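Local coordinates for protein pyridoxamine 5-phosphate-dependent dehydrase (Escherichia coli, PDB 3B8X) that removes the C3' hydroxyl from GDP-4-keto-6-deoxy-D-mannose by a combined transamination and deoxygenation, a step in making the O-antigen sugar L-colitose, at residues N142-I147 with I156-D161; T134-G139 with K173-F178; R221-P224 with V229-V232; I200-E205 with H209-I214. The protein carries 1 engineered substitution. All coordinates share one frame; numbering follows the deposited sequence.

Contact 1: residues N142-I147 with I156-D161. With G4M ([(2R,3S,4R,5R)-5-(2-amino-6-oxo-1,6-dihydro-9H-purin-9-yl)-3,4-dihydroxytetrahydrofuran-2-yl]methyl (2R,3S,4S,5S,6R)-3,4-dihydroxy-5-[({3-hydroxy-2-methyl-5-[(phosphonooxy)methyl]pyridin-4-yl}methyl)amino]-6-methyltetrahydro-2H-pyran-2-yl dihydrogen diphosphate), chain O.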
# COMPACT_ATOMS: atom_id res chain seq x y z
N ASN B 142 13.01 -2.32 -23.33
CA ASN B 142 14.47 -2.32 -23.42
C ASN B 142 14.87 -3.34 -24.47
O ASN B 142 14.06 -4.20 -24.84
CB ASN B 142 15.05 -2.79 -22.09
CG ASN B 142 15.06 -1.71 -21.09
OD1 ASN B 142 16.07 -1.01 -21.00
ND2 ASN B 142 13.88 -1.42 -20.47
N ASN B 143 16.12 -3.30 -24.93
CA ASN B 143 16.51 -4.33 -25.85
C ASN B 143 17.05 -5.45 -25.00
O ASN B 143 18.19 -5.42 -24.56
CB ASN B 143 17.53 -3.86 -26.89
CG ASN B 143 18.04 -5.02 -27.72
OD1 ASN B 143 18.04 -6.15 -27.25
ND2 ASN B 143 18.46 -4.75 -28.95
N PHE B 144 16.18 -6.41 -24.71
CA PHE B 144 16.51 -7.51 -23.82
C PHE B 144 17.60 -8.45 -24.30
O PHE B 144 18.30 -9.04 -23.50
CB PHE B 144 15.25 -8.19 -23.29
CG PHE B 144 14.47 -7.32 -22.34
CD1 PHE B 144 13.31 -6.68 -22.75
CD2 PHE B 144 14.97 -7.07 -21.07
CE1 PHE B 144 12.63 -5.80 -21.86
CE2 PHE B 144 14.29 -6.25 -20.17
CZ PHE B 144 13.14 -5.60 -20.58
N ASP B 145 17.80 -8.50 -25.61
CA ASP B 145 18.89 -9.30 -26.17
C ASP B 145 20.19 -8.68 -25.71
O ASP B 145 21.06 -9.34 -25.12
CB ASP B 145 18.85 -9.20 -27.70
CG ASP B 145 17.79 -10.10 -28.32
OD1 ASP B 145 17.28 -10.99 -27.61
OD2 ASP B 145 17.46 -9.90 -29.51
N GLU B 146 20.36 -7.39 -25.98
CA GLU B 146 21.59 -6.75 -25.57
C GLU B 146 21.78 -6.90 -24.07
O GLU B 146 22.91 -7.08 -23.59
CB GLU B 146 21.55 -5.24 -25.89
CG GLU B 146 21.43 -4.91 -27.37
CD GLU B 146 22.47 -5.61 -28.22
OE1 GLU B 146 23.26 -4.90 -28.88
OE2 GLU B 146 22.48 -6.86 -28.25
N ILE B 147 20.68 -6.74 -23.34
CA ILE B 147 20.74 -6.79 -21.89
C ILE B 147 21.13 -8.17 -21.40
O ILE B 147 21.99 -8.33 -20.53
CB ILE B 147 19.42 -6.38 -21.26
CG1 ILE B 147 19.30 -4.86 -21.37
CG2 ILE B 147 19.37 -6.82 -19.80
CD1 ILE B 147 18.10 -4.34 -20.80
N ILE B 156 23.03 -12.58 -11.99
CA ILE B 156 22.46 -11.23 -11.86
C ILE B 156 20.97 -11.33 -12.15
O ILE B 156 20.58 -11.76 -13.23
CB ILE B 156 23.04 -10.25 -12.89
CG1 ILE B 156 24.55 -10.08 -12.68
CG2 ILE B 156 22.33 -8.89 -12.76
CD1 ILE B 156 25.32 -9.87 -13.99
N ILE B 157 20.15 -10.97 -11.19
CA ILE B 157 18.72 -11.08 -11.43
C ILE B 157 18.26 -9.92 -12.32
O ILE B 157 18.68 -8.74 -12.12
CB ILE B 157 17.94 -10.96 -10.12
CG1 ILE B 157 18.26 -12.11 -9.17
CG2 ILE B 157 16.45 -10.87 -10.41
CD1 ILE B 157 18.34 -11.68 -7.71
N LEU B 158 17.33 -10.23 -13.22
CA LEU B 158 16.74 -9.21 -14.07
C LEU B 158 15.30 -8.99 -13.62
O LEU B 158 14.50 -9.97 -13.52
CB LEU B 158 16.72 -9.70 -15.53
CG LEU B 158 16.01 -8.83 -16.55
CD1 LEU B 158 16.72 -7.48 -16.71
CD2 LEU B 158 15.84 -9.53 -17.85
N LEU B 159 14.98 -7.71 -13.38
CA LEU B 159 13.60 -7.34 -12.99
C LEU B 159 13.13 -6.34 -14.00
O LEU B 159 13.97 -5.66 -14.54
CB LEU B 159 13.64 -6.62 -11.67
CG LEU B 159 14.14 -7.61 -10.61
CD1 LEU B 159 14.41 -6.90 -9.30
CD2 LEU B 159 13.18 -8.79 -10.49
N GLU B 160 11.83 -6.18 -14.23
CA GLU B 160 11.38 -5.12 -15.14
C GLU B 160 10.33 -4.35 -14.39
O GLU B 160 9.48 -4.94 -13.72
CB GLU B 160 10.62 -5.70 -16.32
CG GLU B 160 11.46 -6.20 -17.47
CD GLU B 160 10.61 -6.89 -18.53
OE1 GLU B 160 10.09 -6.21 -19.44
OE2 GLU B 160 10.40 -8.12 -18.42
N ASP B 161 10.38 -3.03 -14.49
CA ASP B 161 9.31 -2.22 -13.95
C ASP B 161 8.59 -1.94 -15.28
O ASP B 161 9.13 -1.24 -16.12
CB ASP B 161 9.83 -0.93 -13.29
CG ASP B 161 8.69 0.09 -13.00
OD1 ASP B 161 7.64 -0.09 -13.65
OD2 ASP B 161 8.84 1.02 -12.15
OP3 G4M O . 0.90 4.98 -10.35
PL G4M O . 1.26 3.50 -9.90
OP1 G4M O . 1.54 3.39 -8.30
OP2 G4M O . 0.04 2.53 -10.29
OP4 G4M O . 2.53 2.98 -10.77
C5B G4M O . 3.68 3.58 -10.25
C5L G4M O . 4.70 3.57 -11.33
C6L G4M O . 5.75 2.66 -11.25
N1L G4M O . 6.69 2.68 -12.17
C2L G4M O . 6.70 3.52 -13.18
C2A G4M O . 7.85 3.52 -14.16
C3L G4M O . 5.67 4.44 -13.37
O3L G4M O . 5.78 5.31 -14.40
C4L G4M O . 4.61 4.44 -12.42
C4A G4M O . 3.53 5.34 -12.52
N4A G4M O . 3.54 6.25 -13.44
C4G G4M O . 2.40 7.08 -13.59
C5G G4M O . 2.79 8.47 -14.06
C6G G4M O . 3.71 8.39 -15.28
O5G G4M O . 1.53 8.98 -14.50
C3G G4M O . 1.64 7.25 -12.27
O3G G4M O . 0.47 6.45 -12.35
C2G G4M O . 1.20 8.74 -12.11
O2G G4M O . 0.19 8.89 -11.11
C1G G4M O . 0.67 9.29 -13.41
O1G G4M O . 0.76 10.70 -13.30
P2 G4M O . -0.40 11.60 -13.92
O3P G4M O . -0.73 11.11 -15.43
O4P G4M O . 0.19 13.10 -14.07
OPP G4M O . -1.61 11.40 -12.88
P G4M O . -2.83 12.42 -13.10
O1P G4M O . -2.53 14.01 -13.15
O2P G4M O . -3.70 12.08 -11.82
O5' G4M O . -3.75 11.89 -14.27
C5' G4M O . -3.37 12.42 -15.51
C4' G4M O . -4.62 12.99 -16.17
O4' G4M O . -5.74 12.08 -15.95
C3' G4M O . -5.01 14.33 -15.49
O3' G4M O . -5.62 15.13 -16.49
C2' G4M O . -6.02 13.89 -14.41
O2' G4M O . -6.94 14.96 -14.18
C1' G4M O . -6.73 12.76 -15.15
N9 G4M O . -7.36 11.82 -14.22
C8 G4M O . -6.72 11.01 -13.34
N7 G4M O . -7.62 10.28 -12.72
C4 G4M O . -8.71 11.57 -14.15
C5 G4M O . -8.89 10.57 -13.17
C6 G4M O . -10.22 10.09 -12.89
O6 G4M O . -10.46 9.22 -12.07
N3 G4M O . -9.77 12.08 -14.78
C2 G4M O . -10.99 11.64 -14.50
N1 G4M O . -11.23 10.66 -13.57
N2 G4M O . -12.05 12.19 -15.15
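The ring of F144, at the start of helix 144-151, meets two side chains of strand 157-161 that lie two residues apart, L158 and E160. Its apolar contact is with L158: CD2 of the ring lies 4.1 Å from the leucine CD2. The other leucine branch is used by I147, one helical turn on, whose CG2 packs on L158 CD1 with the two side chains roughly perpendicular. With CG opposite the backbone N (chi1 174°), L158 offers CD2 to F144 and CD1 to I147.

The contact of F144 with E160 is of a mixed kind. The carboxylate slants across the far end of the ring, OE1 coming to 3.3 Å from F144 CZ, with the planes of the two groups 60° apart. No hydrogen bond crosses here; the buried carboxylate is satisfied by G176 and other residues outside the segments. A ring stack with F178 and the CB of N142 further enclose the phenylalanine.

A side-chain cap begins the helix: N143 is the N-cap, its OD1 taking the N-H of E146 at 2.9 Å in a nearly straight bond (168°) that arrives from above the carbonyl plane.

At the C-terminal end of the strand, D161 OD2 lies 2.7 Å from the pyridine nitrogen N1L of the G4M adduct; it is hydrogen-bonded to T93 OG1 and N62 ND2. The contact packs the helix of the beta-alpha-beta unit 129-135, 144-151, 157-161 of the aminotransferase fold on its second strand, which delivers the aspartate that faces the cofactor nitrogen.

Contact 2: residues T134-G139 with K173-F178. With NA (sodium ion), chain N.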
# COMPACT_ATOMS: atom_id res chain seq x y z
N THR B 134 15.42 -3.05 -14.80
CA THR B 134 15.18 -2.39 -16.07
C THR B 134 13.84 -1.70 -15.93
O THR B 134 13.03 -2.07 -15.09
CB THR B 134 15.16 -3.38 -17.30
OG1 THR B 134 14.08 -4.35 -17.24
CG2 THR B 134 16.51 -4.09 -17.42
N VAL B 135 13.64 -0.67 -16.73
CA VAL B 135 12.37 0.05 -16.74
C VAL B 135 12.10 0.35 -18.22
O VAL B 135 12.95 0.91 -18.88
CB VAL B 135 12.50 1.41 -16.03
CG1 VAL B 135 11.20 2.23 -16.19
CG2 VAL B 135 12.88 1.22 -14.56
N ASN B 136 10.95 -0.11 -18.73
CA ASN B 136 10.58 0.12 -20.14
C ASN B 136 9.85 1.44 -20.19
O ASN B 136 8.67 1.54 -19.82
CB ASN B 136 9.71 -1.03 -20.68
CG ASN B 136 10.42 -2.37 -20.58
OD1 ASN B 136 11.56 -2.51 -21.07
ND2 ASN B 136 9.81 -3.31 -19.86
N LEU B 137 10.58 2.49 -20.58
CA LEU B 137 10.05 3.83 -20.52
C LEU B 137 9.07 4.23 -21.59
O LEU B 137 9.31 4.09 -22.79
CB LEU B 137 11.17 4.88 -20.37
CG LEU B 137 10.81 6.08 -19.47
CD1 LEU B 137 10.95 5.73 -17.98
CD2 LEU B 137 11.69 7.29 -19.80
N LEU B 138 7.97 4.79 -21.11
CA LEU B 138 6.95 5.39 -21.95
C LEU B 138 6.38 4.45 -22.98
O LEU B 138 5.87 4.89 -24.02
CB LEU B 138 7.54 6.60 -22.68
CG LEU B 138 6.84 7.92 -22.39
CD1 LEU B 138 6.73 8.13 -20.88
CD2 LEU B 138 7.58 9.05 -23.10
N GLY B 139 6.50 3.15 -22.75
CA GLY B 139 5.92 2.27 -23.74
C GLY B 139 7.03 1.49 -24.46
O GLY B 139 6.78 0.46 -25.11
N LYS B 173 7.88 -11.35 -27.58
CA LYS B 173 7.75 -11.62 -26.14
C LYS B 173 7.16 -10.36 -25.47
O LYS B 173 7.63 -9.25 -25.72
CB LYS B 173 9.12 -11.92 -25.55
CG LYS B 173 9.07 -12.30 -24.10
CD LYS B 173 10.23 -13.18 -23.72
CE LYS B 173 10.11 -13.59 -22.24
NZ LYS B 173 8.88 -14.46 -22.07
N CYS B 174 6.16 -10.51 -24.63
CA CYS B 174 5.57 -9.31 -24.02
C CYS B 174 6.43 -8.63 -22.99
O CYS B 174 6.84 -9.28 -22.04
CB CYS B 174 4.31 -9.69 -23.26
SG CYS B 174 3.00 -10.16 -24.38
N ALA B 175 6.53 -7.31 -23.05
CA ALA B 175 7.29 -6.58 -22.00
C ALA B 175 6.72 -7.01 -20.66
O ALA B 175 5.53 -7.33 -20.59
CB ALA B 175 7.15 -5.08 -22.17
N GLY B 176 7.56 -7.02 -19.62
CA GLY B 176 7.15 -7.47 -18.29
C GLY B 176 7.49 -8.95 -18.08
O GLY B 176 7.56 -9.44 -16.94
N THR B 177 7.66 -9.69 -19.16
CA THR B 177 7.94 -11.11 -19.00
C THR B 177 9.37 -11.58 -19.21
O THR B 177 9.69 -12.77 -19.11
CB THR B 177 7.01 -11.96 -19.88
OG1 THR B 177 7.42 -11.79 -21.25
CG2 THR B 177 5.54 -11.50 -19.69
N PHE B 178 10.26 -10.65 -19.48
CA PHE B 178 11.66 -11.03 -19.66
C PHE B 178 12.36 -11.28 -18.31
O PHE B 178 13.17 -12.20 -18.18
CB PHE B 178 12.35 -9.91 -20.41
CG PHE B 178 11.84 -9.74 -21.82
CD1 PHE B 178 10.69 -8.96 -22.09
CD2 PHE B 178 12.48 -10.35 -22.89
CE1 PHE B 178 10.24 -8.80 -23.37
CE2 PHE B 178 11.99 -10.20 -24.17
CZ PHE B 178 10.92 -9.38 -24.42
NA NA N . 9.01 -14.98 -18.20
O HOH W 1 7.16 -15.62 -19.95
O HOH W 2 10.82 -14.75 -16.47
O HOH W 3 11.04 -15.99 -19.27
O HOH W 4 7.21 -13.85 -16.49
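A single side-chain amide makes almost the whole of this contact: ND2 of N136 approaches the CB of A175 to 3.9 Å and the backbone N of G176 to 4.3 Å, and no hydrogen bond passes between the segments. The amide is nevertheless well bound in its buried surroundings. Its OD1 accepts from N142 ND2, while ND2 is shared between N162 OD1 and E160 OE1. E160 OE1 also takes the N-H of G176, and this carboxylate therefore bridges the two segments that do not bond directly. With its CG opposite the carbonyl carbon (chi1 -59°), N136 turns the amide toward A175.

N136 directly follows strand 129-135 of the large mixed sheet, whereas 174-177 form a type II beta turn leaving the two-stranded hairpin 169-170/173-174. G176 takes the third position of the turn with a positive phi of 94°, as is usual for this turn type. C174 O accepts twice from T177, from its N at 3.0 Å and from its OG1 at 2.7 Å, the latter in the carbonyl plane and on a lone pair. The hydroxyl reaches this acceptor from between the backbone N and the carbonyl carbon (chi1 72°), and it accepts in turn from K173 NZ at 3.2 Å.

At the end of the turn, T177 O binds a sodium ion at 2.5 Å, together with four waters and D203 OD2. K173 NZ donates to water 1 of this shell, 3.0 Å away, and the CG of the same lysine lies over one face of the F178 ring, whose edge meets A175 CA.

Contact 3: residues R221-P224 with V229-V232. With G4M ([(2R,3S,4R,5R)-5-(2-amino-6-oxo-1,6-dihydro-9H-purin-9-yl)-3,4-dihydroxytetrahydrofuran-2-yl]methyl (2R,3S,4S,5S,6R)-3,4-dihydroxy-5-[({3-hydroxy-2-methyl-5-[(phosphonooxy)methyl]pyridin-4-yl}methyl)amino]-6-methyltetrahydro-2H-pyran-2-yl dihydrogen diphosphate), chain G.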
# COMPACT_ATOMS: atom_id res chain seq x y z
N ARG B 221 -3.41 -17.40 4.59
CA ARG B 221 -4.72 -17.62 4.04
C ARG B 221 -4.82 -17.85 2.55
O ARG B 221 -5.72 -18.53 2.09
CB ARG B 221 -5.62 -16.44 4.38
CG ARG B 221 -5.99 -16.45 5.82
CD ARG B 221 -7.36 -15.84 6.03
NE ARG B 221 -7.53 -15.54 7.45
CZ ARG B 221 -8.45 -14.70 7.91
NH1 ARG B 221 -9.32 -14.14 7.08
NH2 ARG B 221 -8.52 -14.48 9.20
N ASN B 222 -4.00 -17.15 1.79
CA ASN B 222 -4.15 -17.17 0.35
C ASN B 222 -3.18 -18.13 -0.25
O ASN B 222 -3.08 -18.19 -1.46
CB ASN B 222 -3.96 -15.78 -0.27
CG ASN B 222 -4.96 -14.80 0.26
OD1 ASN B 222 -4.61 -13.74 0.80
ND2 ASN B 222 -6.22 -15.14 0.10
N LEU B 223 -2.48 -18.85 0.61
CA LEU B 223 -1.54 -19.86 0.17
C LEU B 223 -2.30 -21.20 0.05
O LEU B 223 -3.25 -21.48 0.80
CB LEU B 223 -0.47 -20.04 1.24
CG LEU B 223 0.48 -18.87 1.42
CD1 LEU B 223 1.45 -19.21 2.55
CD2 LEU B 223 1.24 -18.67 0.12
N PRO B 224 -1.90 -22.02 -0.91
CA PRO B 224 -2.51 -23.33 -1.09
C PRO B 224 -1.98 -24.24 0.04
O PRO B 224 -0.96 -23.95 0.67
CB PRO B 224 -1.98 -23.78 -2.46
CG PRO B 224 -0.79 -22.90 -2.74
CD PRO B 224 -1.05 -21.61 -2.04
N VAL B 229 6.05 -21.54 0.85
CA VAL B 229 6.44 -20.68 1.96
C VAL B 229 6.44 -21.44 3.24
O VAL B 229 7.36 -21.30 4.05
CB VAL B 229 5.50 -19.40 2.14
CG1 VAL B 229 6.01 -18.55 3.29
CG2 VAL B 229 5.46 -18.56 0.83
N THR B 230 5.38 -22.19 3.48
CA THR B 230 5.30 -22.90 4.74
C THR B 230 5.30 -24.40 4.47
O THR B 230 5.22 -25.20 5.40
CB THR B 230 4.00 -22.54 5.45
OG1 THR B 230 2.92 -23.14 4.73
CG2 THR B 230 3.82 -21.01 5.50
N GLY B 231 5.44 -24.77 3.20
CA GLY B 231 5.54 -26.18 2.89
C GLY B 231 4.18 -26.81 2.90
O GLY B 231 3.58 -27.04 1.84
N VAL B 232 3.69 -27.14 4.09
CA VAL B 232 2.37 -27.75 4.17
C VAL B 232 1.49 -27.12 5.23
O VAL B 232 1.87 -27.08 6.39
CB VAL B 232 2.44 -29.29 4.34
CG1 VAL B 232 1.01 -29.87 4.43
CG2 VAL B 232 3.16 -29.89 3.15
OP3 G4M G . -6.98 -4.94 8.04
PL G4M G . -6.32 -3.48 7.92
OP1 G4M G . -5.10 -3.48 6.93
OP2 G4M G . -7.38 -2.36 7.50
OP4 G4M G . -5.84 -2.97 9.37
C5B G4M G . -4.71 -3.70 9.83
C5L G4M G . -4.72 -3.76 11.36
C6L G4M G . -3.75 -3.09 12.09
N1L G4M G . -3.70 -3.13 13.43
C2L G4M G . -4.50 -3.92 14.13
C2A G4M G . -4.29 -3.97 15.64
C3L G4M G . -5.50 -4.66 13.47
O3L G4M G . -6.32 -5.49 14.16
C4L G4M G . -5.62 -4.58 12.05
C4A G4M G . -6.56 -5.36 11.36
N4A G4M G . -7.38 -6.15 12.03
C4G G4M G . -8.42 -6.81 11.39
C5G G4M G . -8.61 -8.22 11.95
C6G G4M G . -8.81 -8.14 13.46
O5G G4M G . -9.81 -8.76 11.37
C3G G4M G . -8.22 -6.87 9.87
O3G G4M G . -9.22 -6.05 9.24
C2G G4M G . -8.31 -8.34 9.38
O2G G4M G . -8.33 -8.40 7.94
C1G G4M G . -9.54 -9.08 9.99
O1G G4M G . -9.35 -10.51 9.91
P2 G4M G . -10.78 -11.01 9.42
O3P G4M G . -11.96 -10.52 10.41
O4P G4M G . -10.73 -12.61 9.47
OPP G4M G . -11.03 -10.43 7.93
P G4M G . -11.95 -11.46 7.09
O1P G4M G . -11.92 -12.98 7.64
O2P G4M G . -11.36 -11.46 5.59
O5' G4M G . -13.48 -10.91 7.00
C5' G4M G . -14.14 -11.00 8.26
C4' G4M G . -15.57 -11.55 8.07
O4' G4M G . -16.38 -10.66 7.25
C3' G4M G . -15.53 -12.92 7.33
O3' G4M G . -16.55 -13.80 7.81
C2' G4M G . -15.73 -12.53 5.85
O2' G4M G . -16.46 -13.55 5.15
C1' G4M G . -16.62 -11.28 5.97
N9 G4M G . -16.33 -10.35 4.87
C8 G4M G . -15.14 -9.73 4.64
N7 G4M G . -15.27 -8.98 3.58
C4 G4M G . -17.23 -9.97 3.93
C5 G4M G . -16.55 -9.08 3.10
C6 G4M G . -17.27 -8.50 2.03
O6 G4M G . -16.75 -7.69 1.29
N3 G4M G . -18.50 -10.26 3.71
C2 G4M G . -19.15 -9.73 2.70
N1 G4M G . -18.56 -8.84 1.86
N2 G4M G . -20.47 -10.05 2.51
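V229 opens its segment by packing against L223, its CB lying 4.1 Å from L223 CD1. The two side chains cross at about a right angle, and both are buried. The leucine CG lies opposite its own carbonyl carbon (chi1 -69°), and the chain then runs on extended to present the CD1 methyl to the second segment. The valine N and the N of T230 both donate to N227 OD1.

T230 follows with its methyl turned to the same leucine branch: CG2 is 4.2 Å from L223 CD1, the side chains meeting at a slant. G231 has backbone angles of 79/-80° and begins the short strand 231-232, which pairs antiparallel with 226-227. A weak bond from V232 N to T230 O, 2.8 Å long, closes a turn of the classic gamma type at G231. H209 of helix 205-214 packs against L223, P224 and V229.

Two residues before the leucine, R221 extends in another direction, toward a G4M adduct. Its NH1 donates to O1P at 2.9 Å and to O4P at 3.2 Å, atoms of the two phosphates of the diphosphate, with O4P in the plane of the guanidinium at its edge. NE donates to S241 O, which helps fix the rotation of the group. The small apolar contact thus packs L223, just before the hairpin 226-227/231-232, against the hairpin's connecting turn, close after the arginine of an active site built at the dimer interface, where S185, S59 and E164 of the second subunit bind the same ligand.

Contact 4: residues I200-E205 with H209-I214. With NA (sodium ion), chain N.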
# COMPACT_ATOMS: atom_id res chain seq x y z
N ILE B 200 2.05 -8.01 -10.41
CA ILE B 200 3.40 -8.55 -10.51
C ILE B 200 3.19 -9.87 -11.22
O ILE B 200 2.33 -10.64 -10.84
CB ILE B 200 4.08 -8.87 -9.14
CG1 ILE B 200 4.01 -7.64 -8.22
CG2 ILE B 200 5.56 -9.25 -9.39
CD1 ILE B 200 2.95 -7.78 -7.10
N VAL B 201 4.02 -10.13 -12.23
CA VAL B 201 3.94 -11.38 -12.95
C VAL B 201 5.31 -12.08 -12.78
O VAL B 201 6.34 -11.43 -12.59
CB VAL B 201 3.61 -11.18 -14.47
CG1 VAL B 201 2.40 -10.27 -14.64
CG2 VAL B 201 4.81 -10.61 -15.21
N THR B 202 5.27 -13.41 -12.81
CA THR B 202 6.46 -14.24 -12.68
C THR B 202 6.14 -15.65 -13.18
O THR B 202 4.97 -15.99 -13.47
CB THR B 202 7.05 -14.22 -11.25
OG1 THR B 202 8.23 -15.03 -11.16
CG2 THR B 202 6.01 -14.70 -10.23
N ASP B 203 7.20 -16.42 -13.37
CA ASP B 203 7.05 -17.80 -13.82
C ASP B 203 7.49 -18.67 -12.65
O ASP B 203 7.30 -19.87 -12.66
CB ASP B 203 7.91 -18.08 -15.04
CG ASP B 203 7.34 -17.50 -16.29
OD1 ASP B 203 6.10 -17.27 -16.40
OD2 ASP B 203 8.17 -17.30 -17.20
N ASP B 204 8.06 -18.01 -11.65
CA ASP B 204 8.54 -18.67 -10.45
C ASP B 204 7.46 -18.95 -9.41
O ASP B 204 6.89 -18.03 -8.81
CB ASP B 204 9.66 -17.83 -9.85
CG ASP B 204 10.48 -18.60 -8.82
OD1 ASP B 204 9.94 -18.92 -7.72
OD2 ASP B 204 11.64 -18.93 -9.14
N GLU B 205 7.21 -20.23 -9.17
CA GLU B 205 6.21 -20.64 -8.18
C GLU B 205 6.53 -20.22 -6.76
O GLU B 205 5.59 -19.93 -6.02
CB GLU B 205 5.96 -22.15 -8.25
CG GLU B 205 4.93 -22.64 -7.22
CD GLU B 205 4.58 -24.12 -7.41
OE1 GLU B 205 5.51 -24.87 -7.77
OE2 GLU B 205 3.40 -24.49 -7.20
N HIS B 209 4.16 -17.69 -4.61
CA HIS B 209 3.66 -17.90 -3.26
C HIS B 209 4.14 -16.81 -2.29
O HIS B 209 3.36 -16.35 -1.46
CB HIS B 209 4.04 -19.32 -2.79
CG HIS B 209 3.29 -20.38 -3.54
ND1 HIS B 209 3.57 -21.73 -3.43
CD2 HIS B 209 2.27 -20.28 -4.42
CE1 HIS B 209 2.74 -22.41 -4.20
NE2 HIS B 209 1.95 -21.55 -4.83
N ILE B 210 5.40 -16.37 -2.41
CA ILE B 210 5.89 -15.35 -1.49
C ILE B 210 5.05 -14.10 -1.69
O ILE B 210 4.69 -13.39 -0.75
CB ILE B 210 7.36 -14.97 -1.73
CG1 ILE B 210 8.31 -16.07 -1.20
CG2 ILE B 210 7.67 -13.69 -1.01
CD1 ILE B 210 9.77 -16.07 -1.81
N LEU B 211 4.72 -13.84 -2.94
CA LEU B 211 3.93 -12.64 -3.25
C LEU B 211 2.55 -12.75 -2.61
O LEU B 211 2.06 -11.80 -2.00
CB LEU B 211 3.81 -12.42 -4.77
CG LEU B 211 5.16 -12.02 -5.39
CD1 LEU B 211 5.19 -12.17 -6.91
CD2 LEU B 211 5.56 -10.55 -5.02
N LEU B 212 1.93 -13.92 -2.74
CA LEU B 212 0.59 -14.13 -2.18
C LEU B 212 0.54 -13.94 -0.68
O LEU B 212 -0.47 -13.49 -0.12
CB LEU B 212 0.09 -15.53 -2.50
CG LEU B 212 -0.17 -15.80 -3.99
CD1 LEU B 212 -0.47 -17.28 -4.11
CD2 LEU B 212 -1.34 -14.97 -4.49
N CYS B 213 1.64 -14.30 -0.02
CA CYS B 213 1.74 -14.12 1.43
C CYS B 213 1.95 -12.66 1.86
O CYS B 213 1.27 -12.16 2.75
CB CYS B 213 2.92 -14.97 1.93
SG CYS B 213 3.32 -14.83 3.71
N ILE B 214 2.92 -11.99 1.23
CA ILE B 214 3.23 -10.62 1.62
C ILE B 214 2.24 -9.56 1.15
O ILE B 214 2.26 -8.40 1.66
CB ILE B 214 4.67 -10.26 1.35
CG1 ILE B 214 4.96 -10.37 -0.15
CG2 ILE B 214 5.57 -11.07 2.25
CD1 ILE B 214 6.35 -9.80 -0.49
NA NA N . 9.01 -14.98 -18.20
O HOH W 2 10.82 -14.75 -16.47
O HOH W 3 11.04 -15.99 -19.27
O HOH W 4 7.21 -13.85 -16.49
O HOH W 1 7.16 -15.62 -19.95
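Strand 198-202 ends at T202 and the chain turns back within three residues into helix 205-214, bringing I200 and L211 to 8.3 Å between CA atoms. H209 N donates to E205 O at 3.0 Å with an angle of 167°, the first-turn helical bond that links the two segments. Ahead of the helix, D204 N donates to T202 OG1 at 3.0 Å, an ST turn, and D204 is the N-cap, its OD1 accepting from I207 N. T202 OG1 is also hydrogen-bonded to L180 O.

L211 reaches across to the strand. Its CD1 packs 3.8 Å from I200 CG2 and also touches T202 CG2, 4.3 Å away, so one methyl rests on two alternate strand residues. The I200 branch that meets it, CG2, stands opposite the isoleucine's own backbone N.

E205 and H209 lie side by side and point the same way. CG of the glutamate lies over one imidazole face, 4.0 Å from the centroid, a CH-pi contact, and E205 O over the same face nearer the rim. The carboxylate remains beside CE1, and no bond joins it to the ring; H209 ND1 accepts from K228 N.

D203 turns its carboxylate to the sodium ion, OD2 at 2.7 Å, with OD1 on K50 N. The strand runs by an ST turn into an N-capped helix, which packs on the large mixed sheet of the fold type I (aspartate aminotransferase) domain.

How the contacts relate
Contacts 1 and 2 lie about 8 Å apart between centres, and both segments of contact 1 fall between those of contact 2 along the chain. Contact 4 and then contact 3 come later, about 12 Å apart between centres and joined through H209. Contacts 1, 2 and 4 all reach the large mixed sheet, where strands 129-135 and 157-161 are neighbours and 198-202 lies farther across; a sodium ion and four waters connect contacts 2 and 4. The centre of contact 3 is about 30 Å from those of contacts 1 and 2, and it reaches a different G4M molecule, so one chain contributes to both active sites of the dimer.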